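Local coordinates for protein nonribosomal peptide synthase (Streptomyces sp. MJ635-86F5, PDB 5JJP) that adenylates an aliphatic beta-amino acid, probably at the expense of ATP as in other enzymes of the AMP-binding family, at residues G210-H214 with A358-A362; R323-N327 with V339-P343; R352-Y357 with D430-F435; V374-V380 with Y426-D430; R386-F391 with Q416-R420. One frame throughout, in Å; residues are numbered along the deposited sequence.

Interaction 1 (G210-H214 with A358-A362); sequences GIRAH and AHHGA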
# COMPACT_ATOMS: atom_id res chain seq x y z
N GLY A 210 -8.43 -5.20 9.21
CA GLY A 210 -9.74 -5.25 8.60
C GLY A 210 -9.73 -6.11 7.33
O GLY A 210 -10.59 -6.98 7.18
N ILE A 211 -8.78 -5.86 6.42
CA ILE A 211 -8.80 -6.54 5.14
C ILE A 211 -8.60 -8.08 5.26
O ILE A 211 -9.27 -8.82 4.60
CB ILE A 211 -7.79 -5.89 4.18
CG1 ILE A 211 -8.30 -4.51 3.71
CG2 ILE A 211 -7.56 -6.74 2.95
CD1 ILE A 211 -9.50 -4.55 2.77
N ARG A 212 -7.77 -8.52 6.19
CA ARG A 212 -7.60 -9.92 6.42
C ARG A 212 -8.84 -10.61 6.90
O ARG A 212 -8.94 -11.82 6.78
CB ARG A 212 -6.47 -10.16 7.44
CG ARG A 212 -5.09 -9.91 6.86
CD ARG A 212 -4.05 -10.03 7.94
NE ARG A 212 -3.79 -11.42 8.29
CZ ARG A 212 -3.18 -11.82 9.41
NH1 ARG A 212 -2.83 -10.94 10.35
NH2 ARG A 212 -2.94 -13.12 9.60
N ALA A 213 -9.78 -9.87 7.47
CA ALA A 213 -11.05 -10.47 7.85
C ALA A 213 -11.86 -10.90 6.65
O ALA A 213 -12.81 -11.63 6.81
CB ALA A 213 -11.89 -9.51 8.70
N HIS A 214 -11.53 -10.37 5.48
CA HIS A 214 -12.27 -10.66 4.26
C HIS A 214 -11.68 -11.86 3.54
O HIS A 214 -12.27 -12.31 2.57
CB HIS A 214 -12.21 -9.46 3.30
CG HIS A 214 -13.09 -8.29 3.68
ND1 HIS A 214 -14.21 -7.95 2.94
CD2 HIS A 214 -12.98 -7.36 4.65
CE1 HIS A 214 -14.77 -6.87 3.47
NE2 HIS A 214 -14.02 -6.48 4.49
N ALA A 358 -18.00 -0.26 3.16
CA ALA A 358 -16.64 -0.14 3.65
C ALA A 358 -16.13 -1.49 4.16
O ALA A 358 -16.91 -2.33 4.51
CB ALA A 358 -16.56 0.88 4.76
N HIS A 359 -14.82 -1.69 4.18
CA HIS A 359 -14.23 -2.98 4.62
C HIS A 359 -14.47 -3.16 6.09
O HIS A 359 -14.82 -2.20 6.79
CB HIS A 359 -12.72 -3.08 4.35
CG HIS A 359 -11.91 -2.04 5.07
ND1 HIS A 359 -11.60 -2.14 6.42
CD2 HIS A 359 -11.32 -0.91 4.63
CE1 HIS A 359 -10.86 -1.11 6.77
NE2 HIS A 359 -10.67 -0.35 5.71
N HIS A 360 -14.24 -4.38 6.55
CA HIS A 360 -14.61 -4.76 7.87
C HIS A 360 -13.91 -3.79 8.86
O HIS A 360 -12.70 -3.49 8.73
CB HIS A 360 -14.21 -6.20 8.06
CG HIS A 360 -14.60 -6.75 9.38
ND1 HIS A 360 -13.82 -6.59 10.50
CD2 HIS A 360 -15.72 -7.40 9.77
CE1 HIS A 360 -14.44 -7.14 11.54
NE2 HIS A 360 -15.59 -7.63 11.12
N GLY A 361 -14.67 -3.26 9.82
CA GLY A 361 -14.11 -2.30 10.76
C GLY A 361 -14.25 -0.83 10.39
O GLY A 361 -13.79 0.04 11.13
N ALA A 362 -14.82 -0.55 9.23
CA ALA A 362 -15.01 0.82 8.75
C ALA A 362 -16.44 1.00 8.32
O ALA A 362 -17.18 0.02 8.25
CB ALA A 362 -14.10 1.10 7.58

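Interaction 2 (R323-N327 with V339-P343); sequences RRIFN and VTDVP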
# COMPACT_ATOMS: atom_id res chain seq x y z
N ARG A 323 -12.13 -17.58 -11.82
CA ARG A 323 -11.20 -16.74 -11.06
C ARG A 323 -12.02 -15.80 -10.19
O ARG A 323 -13.11 -15.37 -10.56
CB ARG A 323 -10.29 -15.92 -11.99
CG ARG A 323 -9.01 -16.62 -12.41
CD ARG A 323 -9.27 -17.93 -13.08
NE ARG A 323 -8.05 -18.53 -13.64
CZ ARG A 323 -8.04 -19.28 -14.76
NH1 ARG A 323 -9.19 -19.53 -15.45
NH2 ARG A 323 -6.91 -19.78 -15.21
N ARG A 324 -11.48 -15.48 -9.03
CA ARG A 324 -12.10 -14.53 -8.14
C ARG A 324 -11.50 -13.15 -8.43
O ARG A 324 -10.28 -12.96 -8.40
CB ARG A 324 -11.84 -14.90 -6.71
CG ARG A 324 -12.49 -16.22 -6.27
CD ARG A 324 -14.02 -16.10 -6.12
NE ARG A 324 -14.43 -15.07 -5.20
CZ ARG A 324 -14.68 -15.25 -3.89
NH1 ARG A 324 -14.56 -16.44 -3.33
NH2 ARG A 324 -15.02 -14.20 -3.11
N ILE A 325 -12.37 -12.21 -8.77
CA ILE A 325 -11.92 -10.88 -9.06
C ILE A 325 -12.49 -9.97 -8.03
O ILE A 325 -13.66 -10.04 -7.72
CB ILE A 325 -12.29 -10.41 -10.49
CG1 ILE A 325 -11.73 -11.40 -11.50
CG2 ILE A 325 -11.70 -9.02 -10.81
CD1 ILE A 325 -12.05 -11.06 -12.96
N PHE A 326 -11.64 -9.08 -7.54
CA PHE A 326 -12.01 -8.13 -6.53
C PHE A 326 -11.79 -6.69 -6.97
O PHE A 326 -10.75 -6.33 -7.46
CB PHE A 326 -11.12 -8.34 -5.32
CG PHE A 326 -11.11 -9.72 -4.81
CD1 PHE A 326 -12.22 -10.26 -4.24
CD2 PHE A 326 -9.92 -10.48 -4.82
CE1 PHE A 326 -12.19 -11.56 -3.75
CE2 PHE A 326 -9.89 -11.77 -4.29
CZ PHE A 326 -11.05 -12.31 -3.80
N ASN A 327 -12.75 -5.85 -6.63
CA ASN A 327 -12.72 -4.42 -6.93
C ASN A 327 -12.43 -3.64 -5.64
O ASN A 327 -13.14 -3.77 -4.61
CB ASN A 327 -14.08 -4.03 -7.52
CG ASN A 327 -14.24 -2.54 -7.70
OD1 ASN A 327 -13.31 -1.87 -8.13
ND2 ASN A 327 -15.42 -2.01 -7.37
N VAL A 339 -13.85 -3.27 -0.45
CA VAL A 339 -13.47 -4.34 -1.35
C VAL A 339 -14.70 -5.16 -1.68
O VAL A 339 -15.43 -5.56 -0.81
CB VAL A 339 -12.34 -5.24 -0.78
CG1 VAL A 339 -12.78 -5.94 0.49
CG2 VAL A 339 -11.91 -6.26 -1.83
N THR A 340 -14.87 -5.43 -2.96
CA THR A 340 -16.12 -5.93 -3.48
C THR A 340 -15.83 -7.08 -4.45
O THR A 340 -14.93 -6.97 -5.28
CB THR A 340 -16.82 -4.78 -4.20
OG1 THR A 340 -17.27 -3.83 -3.23
CG2 THR A 340 -17.98 -5.24 -4.98
N ASP A 341 -16.56 -8.17 -4.32
CA ASP A 341 -16.52 -9.24 -5.31
C ASP A 341 -17.18 -8.75 -6.61
O ASP A 341 -18.24 -8.17 -6.61
CB ASP A 341 -17.27 -10.51 -4.79
CG ASP A 341 -16.55 -11.18 -3.63
OD1 ASP A 341 -15.35 -11.33 -3.69
OD2 ASP A 341 -17.18 -11.57 -2.63
N VAL A 342 -16.51 -8.98 -7.72
CA VAL A 342 -17.10 -8.84 -9.05
C VAL A 342 -17.93 -10.10 -9.37
O VAL A 342 -17.42 -11.20 -9.30
CB VAL A 342 -15.97 -8.66 -10.09
CG1 VAL A 342 -16.51 -8.66 -11.51
CG2 VAL A 342 -15.22 -7.36 -9.83
N PRO A 343 -19.23 -9.94 -9.66
CA PRO A 343 -20.04 -11.14 -9.94
C PRO A 343 -19.59 -11.81 -11.23
O PRO A 343 -19.19 -11.10 -12.16
CB PRO A 343 -21.47 -10.61 -10.08
CG PRO A 343 -21.40 -9.15 -9.87
CD PRO A 343 -20.00 -8.69 -9.70
O HOH W 1 -14.80 -12.45 -5.95
O HOH W 2 -14.98 -1.96 -3.51

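Interaction 3 (R352-Y357 with D430-F435); sequences RLTIGY and DGRLYF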
# COMPACT_ATOMS: atom_id res chain seq x y z
N ARG A 352 -22.83 -0.04 -13.99
CA ARG A 352 -21.91 0.52 -12.99
C ARG A 352 -21.65 -0.51 -11.90
O ARG A 352 -22.59 -0.97 -11.26
CB ARG A 352 -22.49 1.79 -12.36
CG ARG A 352 -21.51 2.51 -11.45
CD ARG A 352 -22.04 3.83 -10.92
NE ARG A 352 -21.84 4.94 -11.85
CZ ARG A 352 -22.75 5.42 -12.69
NH1 ARG A 352 -23.97 4.89 -12.77
NH2 ARG A 352 -22.42 6.45 -13.46
N LEU A 353 -20.39 -0.83 -11.67
CA LEU A 353 -19.99 -1.75 -10.60
C LEU A 353 -20.15 -1.05 -9.24
O LEU A 353 -19.73 0.09 -9.08
CB LEU A 353 -18.54 -2.13 -10.79
CG LEU A 353 -18.14 -3.59 -10.74
CD1 LEU A 353 -18.94 -4.44 -11.70
CD2 LEU A 353 -16.66 -3.64 -11.10
N THR A 354 -20.78 -1.70 -8.28
CA THR A 354 -20.88 -1.14 -6.95
C THR A 354 -19.52 -1.06 -6.25
O THR A 354 -18.60 -1.87 -6.52
CB THR A 354 -21.88 -1.92 -6.06
OG1 THR A 354 -22.09 -1.20 -4.85
CG2 THR A 354 -21.41 -3.36 -5.74
N ILE A 355 -19.39 -0.12 -5.31
CA ILE A 355 -18.23 -0.12 -4.41
C ILE A 355 -18.62 -0.66 -3.04
O ILE A 355 -17.81 -0.67 -2.12
CB ILE A 355 -17.56 1.28 -4.33
CG1 ILE A 355 -18.54 2.35 -3.84
CG2 ILE A 355 -17.01 1.69 -5.69
CD1 ILE A 355 -17.92 3.71 -3.58
N GLY A 356 -19.86 -1.09 -2.89
CA GLY A 356 -20.24 -1.93 -1.78
C GLY A 356 -20.29 -1.22 -0.47
O GLY A 356 -20.74 -0.08 -0.40
N TYR A 357 -19.88 -1.92 0.59
CA TYR A 357 -19.78 -1.37 1.94
C TYR A 357 -18.33 -1.23 2.31
O TYR A 357 -17.50 -1.98 1.82
CB TYR A 357 -20.39 -2.31 2.98
CG TYR A 357 -21.84 -2.73 2.72
CD1 TYR A 357 -22.88 -1.85 2.97
CD2 TYR A 357 -22.14 -4.01 2.29
CE1 TYR A 357 -24.19 -2.21 2.75
CE2 TYR A 357 -23.45 -4.41 2.09
CZ TYR A 357 -24.47 -3.50 2.31
OH TYR A 357 -25.79 -3.86 2.11
N ASP A 430 -30.24 -1.30 -0.54
CA ASP A 430 -29.53 -2.17 0.40
C ASP A 430 -28.41 -1.42 1.12
O ASP A 430 -27.86 -1.93 2.09
CB ASP A 430 -28.97 -3.39 -0.33
CG ASP A 430 -30.05 -4.41 -0.67
OD1 ASP A 430 -31.08 -4.44 0.04
OD2 ASP A 430 -29.88 -5.17 -1.64
N GLY A 431 -28.09 -0.22 0.66
CA GLY A 431 -27.13 0.62 1.36
C GLY A 431 -25.72 0.60 0.77
O GLY A 431 -24.82 1.24 1.29
N ARG A 432 -25.56 -0.12 -0.33
CA ARG A 432 -24.30 -0.12 -1.07
C ARG A 432 -24.14 1.19 -1.82
O ARG A 432 -25.12 1.77 -2.30
CB ARG A 432 -24.24 -1.31 -2.04
CG ARG A 432 -24.32 -2.66 -1.33
CD ARG A 432 -24.05 -3.82 -2.29
NE ARG A 432 -23.68 -5.04 -1.56
CZ ARG A 432 -24.54 -5.90 -1.01
NH1 ARG A 432 -25.87 -5.69 -1.07
NH2 ARG A 432 -24.08 -6.97 -0.37
N LEU A 433 -22.90 1.63 -1.98
CA LEU A 433 -22.64 2.83 -2.73
C LEU A 433 -22.24 2.57 -4.16
O LEU A 433 -21.81 1.46 -4.52
CB LEU A 433 -21.55 3.67 -2.04
CG LEU A 433 -21.77 4.00 -0.57
CD1 LEU A 433 -20.71 4.95 -0.07
CD2 LEU A 433 -23.15 4.60 -0.38
N TYR A 434 -22.35 3.62 -4.96
CA TYR A 434 -21.97 3.60 -6.40
C TYR A 434 -21.22 4.89 -6.70
O TYR A 434 -21.75 5.99 -6.55
CB TYR A 434 -23.22 3.43 -7.32
CG TYR A 434 -23.94 2.11 -7.08
CD1 TYR A 434 -23.81 1.03 -7.95
CD2 TYR A 434 -24.72 1.94 -5.96
CE1 TYR A 434 -24.44 -0.19 -7.70
CE2 TYR A 434 -25.34 0.74 -5.69
CZ TYR A 434 -25.21 -0.31 -6.57
OH TYR A 434 -25.86 -1.48 -6.25
N PHE A 435 -19.98 4.75 -7.11
CA PHE A 435 -19.11 5.88 -7.36
C PHE A 435 -19.56 6.69 -8.57
O PHE A 435 -19.80 6.13 -9.61
CB PHE A 435 -17.69 5.35 -7.56
CG PHE A 435 -16.68 6.42 -7.89
CD1 PHE A 435 -16.30 7.35 -6.94
CD2 PHE A 435 -16.11 6.48 -9.15
CE1 PHE A 435 -15.37 8.33 -7.24
CE2 PHE A 435 -15.19 7.46 -9.46
CZ PHE A 435 -14.81 8.38 -8.50

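Interaction 4 (V374-V380 with Y426-D430); sequences VGEPGVV and YRDAD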
# COMPACT_ATOMS: atom_id res chain seq x y z
N VAL A 374 -27.55 11.76 3.30
CA VAL A 374 -28.53 11.71 2.26
C VAL A 374 -29.66 10.78 2.67
O VAL A 374 -29.43 9.67 3.11
CB VAL A 374 -27.88 11.28 0.97
CG1 VAL A 374 -28.93 10.92 -0.07
CG2 VAL A 374 -26.97 12.41 0.48
N GLY A 375 -30.89 11.28 2.57
CA GLY A 375 -32.03 10.57 3.13
C GLY A 375 -32.51 9.39 2.32
O GLY A 375 -33.07 8.46 2.89
N GLU A 376 -32.29 9.42 1.00
CA GLU A 376 -32.92 8.44 0.10
C GLU A 376 -31.94 7.81 -0.86
O GLU A 376 -30.95 8.42 -1.24
CB GLU A 376 -34.05 9.06 -0.73
CG GLU A 376 -35.24 9.56 0.10
CD GLU A 376 -36.18 8.48 0.67
OE1 GLU A 376 -36.43 7.45 -0.01
OE2 GLU A 376 -36.69 8.65 1.80
N PRO A 377 -32.24 6.58 -1.27
CA PRO A 377 -31.43 5.91 -2.26
C PRO A 377 -31.52 6.61 -3.60
O PRO A 377 -32.48 7.30 -3.86
CB PRO A 377 -32.03 4.51 -2.33
CG PRO A 377 -33.34 4.59 -1.66
CD PRO A 377 -33.29 5.72 -0.70
N GLY A 378 -30.49 6.49 -4.41
CA GLY A 378 -30.44 7.10 -5.71
C GLY A 378 -29.96 8.54 -5.74
O GLY A 378 -29.57 9.06 -6.79
N VAL A 379 -29.89 9.19 -4.58
CA VAL A 379 -29.51 10.59 -4.54
C VAL A 379 -28.01 10.71 -4.25
O VAL A 379 -27.49 10.13 -3.28
CB VAL A 379 -30.33 11.37 -3.48
CG1 VAL A 379 -29.80 12.80 -3.35
CG2 VAL A 379 -31.81 11.36 -3.84
N VAL A 380 -27.34 11.47 -5.11
CA VAL A 380 -25.92 11.63 -5.04
C VAL A 380 -25.51 12.57 -3.92
O VAL A 380 -26.10 13.62 -3.75
CB VAL A 380 -25.39 12.19 -6.38
CG1 VAL A 380 -23.95 12.71 -6.25
CG2 VAL A 380 -25.47 11.13 -7.45
N TYR A 426 -24.00 7.60 -4.87
CA TYR A 426 -25.35 7.39 -4.36
C TYR A 426 -25.39 5.98 -3.80
O TYR A 426 -24.49 5.15 -4.06
CB TYR A 426 -26.44 7.55 -5.45
CG TYR A 426 -26.34 6.55 -6.59
CD1 TYR A 426 -25.65 6.88 -7.78
CD2 TYR A 426 -26.87 5.27 -6.47
CE1 TYR A 426 -25.51 5.95 -8.82
CE2 TYR A 426 -26.73 4.34 -7.52
CZ TYR A 426 -26.04 4.70 -8.69
OH TYR A 426 -25.89 3.80 -9.72
N ARG A 427 -26.46 5.74 -3.05
CA ARG A 427 -26.69 4.52 -2.31
C ARG A 427 -27.85 3.77 -2.99
O ARG A 427 -28.76 4.39 -3.51
CB ARG A 427 -27.06 4.94 -0.89
CG ARG A 427 -26.96 3.85 0.17
CD ARG A 427 -27.84 4.16 1.38
NE ARG A 427 -27.58 5.50 1.90
CZ ARG A 427 -28.46 6.49 1.99
NH1 ARG A 427 -29.73 6.33 1.61
NH2 ARG A 427 -28.07 7.66 2.48
N ASP A 428 -27.81 2.43 -3.01
CA ASP A 428 -28.99 1.65 -3.41
C ASP A 428 -29.86 1.37 -2.20
O ASP A 428 -29.54 1.83 -1.09
CB ASP A 428 -28.61 0.35 -4.17
CG ASP A 428 -27.87 -0.70 -3.31
OD1 ASP A 428 -27.85 -0.64 -2.06
OD2 ASP A 428 -27.32 -1.64 -3.92
N ALA A 429 -30.94 0.62 -2.37
CA ALA A 429 -31.86 0.33 -1.26
C ALA A 429 -31.20 -0.47 -0.15
O ALA A 429 -31.56 -0.35 1.03
CB ALA A 429 -33.10 -0.42 -1.76
N ASP A 430 -30.24 -1.30 -0.54
CA ASP A 430 -29.53 -2.17 0.40
C ASP A 430 -28.41 -1.42 1.12
O ASP A 430 -27.86 -1.93 2.09
CB ASP A 430 -28.97 -3.39 -0.33
CG ASP A 430 -30.05 -4.41 -0.67
OD1 ASP A 430 -31.08 -4.44 0.04
OD2 ASP A 430 -29.88 -5.17 -1.64
O HOH W 3 -28.21 7.96 -2.52

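Interaction 5 (R386-F391 with Q416-R420); sequences RSPALF and QVVFR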
# COMPACT_ATOMS: atom_id res chain seq x y z
N ARG A 386 -15.65 6.74 7.82
CA ARG A 386 -15.42 6.56 9.20
C ARG A 386 -14.55 5.29 9.30
O ARG A 386 -15.00 4.20 8.97
CB ARG A 386 -16.76 6.36 9.91
CG ARG A 386 -16.68 6.17 11.41
CD ARG A 386 -18.03 5.83 11.99
NE ARG A 386 -19.06 6.80 11.60
CZ ARG A 386 -19.32 7.91 12.29
NH1 ARG A 386 -18.65 8.22 13.40
NH2 ARG A 386 -20.27 8.70 11.89
N SER A 387 -13.33 5.42 9.80
CA SER A 387 -12.43 4.29 9.82
C SER A 387 -11.22 4.51 10.72
O SER A 387 -10.61 5.58 10.68
CB SER A 387 -11.92 4.06 8.39
OG SER A 387 -10.85 3.12 8.34
N PRO A 388 -10.75 3.43 11.36
CA PRO A 388 -9.49 3.48 12.05
C PRO A 388 -8.24 3.60 11.16
O PRO A 388 -7.15 3.88 11.64
CB PRO A 388 -9.48 2.15 12.82
CG PRO A 388 -10.26 1.20 11.99
CD PRO A 388 -11.32 2.06 11.38
N ALA A 389 -8.41 3.39 9.86
CA ALA A 389 -7.30 3.45 8.91
C ALA A 389 -7.00 4.81 8.31
O ALA A 389 -6.13 4.93 7.45
CB ALA A 389 -7.55 2.44 7.83
N LEU A 390 -7.60 5.86 8.81
CA LEU A 390 -7.35 7.19 8.28
C LEU A 390 -5.96 7.73 8.57
O LEU A 390 -5.38 7.50 9.65
CB LEU A 390 -8.39 8.18 8.78
CG LEU A 390 -9.84 7.84 8.36
CD1 LEU A 390 -10.85 8.69 9.08
CD2 LEU A 390 -10.01 7.99 6.86
N PHE A 391 -5.44 8.43 7.54
CA PHE A 391 -4.25 9.26 7.65
C PHE A 391 -4.36 10.24 8.82
O PHE A 391 -5.46 10.46 9.34
CB PHE A 391 -3.95 9.98 6.33
CG PHE A 391 -4.81 11.18 6.06
CD1 PHE A 391 -6.21 11.10 6.05
CD2 PHE A 391 -4.23 12.41 5.80
CE1 PHE A 391 -7.00 12.22 5.77
CE2 PHE A 391 -5.01 13.53 5.53
CZ PHE A 391 -6.38 13.43 5.55
N GLN A 416 -14.72 12.20 17.84
CA GLN A 416 -14.39 11.33 16.71
C GLN A 416 -14.36 12.18 15.46
O GLN A 416 -15.21 13.06 15.29
CB GLN A 416 -15.42 10.21 16.56
CG GLN A 416 -15.05 9.26 15.42
CD GLN A 416 -15.92 8.00 15.35
OE1 GLN A 416 -15.65 7.13 14.51
NE2 GLN A 416 -16.99 7.89 16.18
N VAL A 417 -13.42 11.87 14.55
CA VAL A 417 -13.37 12.49 13.23
C VAL A 417 -13.65 11.51 12.11
O VAL A 417 -13.53 10.30 12.26
CB VAL A 417 -12.02 13.18 12.93
CG1 VAL A 417 -11.80 14.39 13.84
CG2 VAL A 417 -10.88 12.19 13.00
N VAL A 418 -14.01 12.07 10.97
CA VAL A 418 -14.39 11.32 9.82
C VAL A 418 -13.72 12.01 8.60
O VAL A 418 -13.32 13.16 8.72
CB VAL A 418 -15.95 11.34 9.83
CG1 VAL A 418 -16.55 11.87 8.56
CG2 VAL A 418 -16.51 9.99 10.25
N PHE A 419 -13.59 11.31 7.48
CA PHE A 419 -12.84 11.80 6.31
C PHE A 419 -13.78 12.15 5.15
O PHE A 419 -14.50 11.28 4.64
CB PHE A 419 -11.84 10.71 5.85
CG PHE A 419 -11.12 11.01 4.54
CD1 PHE A 419 -10.52 12.24 4.33
CD2 PHE A 419 -11.05 10.06 3.55
CE1 PHE A 419 -9.86 12.51 3.15
CE2 PHE A 419 -10.41 10.30 2.37
CZ PHE A 419 -9.80 11.53 2.16
N ARG A 420 -13.79 13.42 4.76
CA ARG A 420 -14.51 13.83 3.57
C ARG A 420 -13.65 13.46 2.40
O ARG A 420 -12.63 14.10 2.18
CB ARG A 420 -14.77 15.32 3.53
CG ARG A 420 -15.69 15.85 4.63
CD ARG A 420 -15.92 17.33 4.43
NE ARG A 420 -16.58 17.59 3.14
CZ ARG A 420 -16.88 18.81 2.66
NH1 ARG A 420 -16.61 19.90 3.37
NH2 ARG A 420 -17.44 18.92 1.46
O HOH W 4 -13.17 7.60 11.96

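Interaction 1 (G210-H214 with A358-A362)
The imidazole of His214 turns its edge to the backbone amide of His360, while the ring of His360 takes the methyl of Ala213 over one face. The first of these is a hydrogen bond from His360 N to His214 NE2 (2.9 Å), with the donor only 4° out of the imidazole plane. The second is a CH-pi contact in which Ala213 CB stands 4.2 Å from the centroid of the His360 ring. His359 presents a third ring, with Ala362 CB over one face toward its rim and Ile211 CD1 approaching obliquely; Ile211 CD1 also lies 3.9 Å from His359 CB. A chi1 of 61° places the His359 ring between the backbone N and the carbonyl carbon, and from there His359 ND1 donates to His360 O (2.9 Å), meeting that oxygen from above the carbonyl plane. Gly210 CA makes a CA-H...O contact of 3.4 Å to His360 O; Gly210 carries no CB, for which His360 O and His359 ND1 leave no room. His359 to Ala362 form a type II beta turn, set against helix 201-212 and the residues that follow it. The contact thus joins this helix to the loop leading into strand 363-367. Ile211 also packs on Leu240 of helix 232-243, and His359 is backbone-bonded to Ala337. Because His214 NE2 acts as acceptor, it should lack a proton here, which suggests a neutral imidazole protonated at ND1. The bond from His359 likewise places a proton on its ND1, though that ring could be neutral or doubly protonated.

Interaction 2 (R323-N327 with V339-P343)
Asn327 and Thr340 form an antiparallel hydrogen-bonded pair in the hairpin of strands 324-329 and 338-341, the latter an outermost strand of the mixed six-stranded sheet. Asn327 N donates to Thr340 O at 2.8 Å in a nearly straight bond, and Thr340 N returns a more bent one to Asn327 O. One step along, Phe326 and Asp341 make the non-hydrogen-bonded pair; ring and carboxylate lie side by side, pointing the same way, with Asp341 OD1 at the ring edge 3.2 Å from Phe326 CE1. Asp341 OD1 also accepts a salt-bridge hydrogen bond from Arg324 NH2 (2.9 Å), lying in the guanidinium plane while the donor comes from above the carboxylate plane. Bends at chi2 and chi3 fold the arginine back toward the neighbouring strand. Beyond Asp341 the chain still holds on through Val342 N, which donates to Ile325 O at 3.0 Å. The CG2 methyls of Ile325 and Val342 meet at 4.0 Å, and Leu313 of helix 310-319 packs on both residues. On its other flank strand 324-329 is bonded to strand 300-304. A water ties the charged end together, accepting from Arg324 NE and donating to both Ile325 O and Asp341 OD1, the last at 2.6 Å.

Interaction 3 (R352-Y357 with D430-F435)
A classic beta bulge, with Ile355 and Gly356 both facing Leu433, brings the loop 352-357 against the start of strand 433-438. Leu433 O accepts twice, from Thr354 OG1 at 2.7 Å and from Ile355 N at 3.0 Å, the two donors coming from opposite faces of the carbonyl plane. Thr354 OG1, held anti to its own nitrogen (chi1 -171°), in turn accepts from Gly356 N, closing an ST turn; Gly356, at positive phi, accepts from Leu433 N through its O at 3.2 Å. Through this bulge the loop that follows strand 338-341 is stitched to the hairpin of strands 417-427 and 433-438 in the antiparallel sheet. Thr354 also lies over one face of the Tyr434 ring, its CB 3.5 Å from Tyr434 CE1, while the hydroxyl of that tyrosine is bound by Asp428. Deeper in, Ile355 CG1 packs on Leu433 CB at 3.7 Å, near Ile383 of strand 381-386. At the hairpin turn, Tyr357 OH donates to Asp430 O (2.8 Å) from above the carbonyl plane. The extended Arg432 chain crosses this phenol, its CG over the ring face at 4.0 Å from the Tyr357 centroid, and its guanidinium has Tyr357 CE2 over one face.

Interaction 4 (V374-V380 with Y426-D430)
Gly378 N, inside the type II beta turn from Glu376 to Val379, donates to Arg427 O at 2.9 Å and so attaches the turn to the end of strand 417-427. Pro377, just before it, brings its CA to 3.3 Å and its CB to 3.5 Å from the same Arg427 O. Tyr426, the residue before Arg427, sets out with chi1 at 63°, and its CB packs against the turn, 3.5 Å from Val379 O, whereas the ring runs on away from it. Val380 CG2 touches Tyr426 CB at 4.2 Å and lies at the ring edge; the ring itself lies nearly parallel to that of Tyr434 in strand 433-438. The chain of Arg427 leaves anti to the backbone N and bends at chi3, which brings its guanidinium to Val374, with the acceptor oxygen in the guanidinium plane. The modelled hydrogen bond from Arg427 NH2 to Val374 O, 2.5 Å, is unusually short, and its exact length is doubtful. NE of the same group has Asp365 as a long, weak ionic partner, while Leu433 touches the arginine from the next strand. A water fills in between the backbones, accepting from Arg427 N at 2.9 Å and donating to Glu376 O at 3.1 Å. This surface contact therefore rests largely on peptide groups: Arg427 holds the loop with its carbonyl, with its amide through water, and with its guanidinium, whose positive charge may polarise the Val374 carbonyl.

Interaction 5 (R386-F391 with Q416-R420)
Arg386 CB rests on Val418 CG2 at 3.7 Å, and from there the side chain passes obliquely across that of Val418, a residue of strand 417-427 in the antiparallel sheet. Arg386 CG lies 3.4 Å from Gln416 OE1, and CD lies only slightly farther from the same atom. A bend at chi3 (-53°) then turns the guanidinium back, so that one of its faces has Val418 CG2 over its centre, 4.0 Å above the plane. Arg386 NH2 forms a salt bridge with Asp408, and NH1 comes close to the Gln416 side chain, whose amide plane stands 78° from that of the guanidinium. Beyond the type I turn from Ser387 to Leu390, which an ST turn made by Ser387 OG reinforces, the chain packs on the strand again. Leu390 CD2 presses to 3.4 Å from Phe419 CB, and Phe391 points its ring edge toward the face of Phe419 in an offset edge-to-face pair, centroids 5.5 Å apart. A water between the backbones accepts from Ser387 N and donates to Val417 O. The contact thus divides by chemistry: an apolar cluster in which Phe391 and Phe419 are buried and Leu390 joins them, and at its border an arginine that offers a face to a methyl while a carboxylate probably balances its charge.

Overall arrangement
The contacts lie between the six-stranded mixed sheet and the antiparallel sheet, with interaction 2 in the first and interactions 3, 4 and 5 reaching the second. Interactions 1 and 2, with centres about 15 Å apart, meet where His214 ND1 packs 3.5 Å from Val339 CG1. The loop of interaction 3 runs directly into that of interaction 1; interaction 3 lies about 13 Å, centre to centre, from interaction 2, which it touches through Thr340 and Thr354. Interactions 3 and 4 are the closest pair, centres about 10 Å apart; they share Asp430 and are joined by Tyr434 and Asp428. Strand 417-427 serves both interaction 4 and interaction 5, whose centres are about 21 Å apart, and Ala362 packing on Arg386 and Ser387 leads from interaction 5 back to interaction 1.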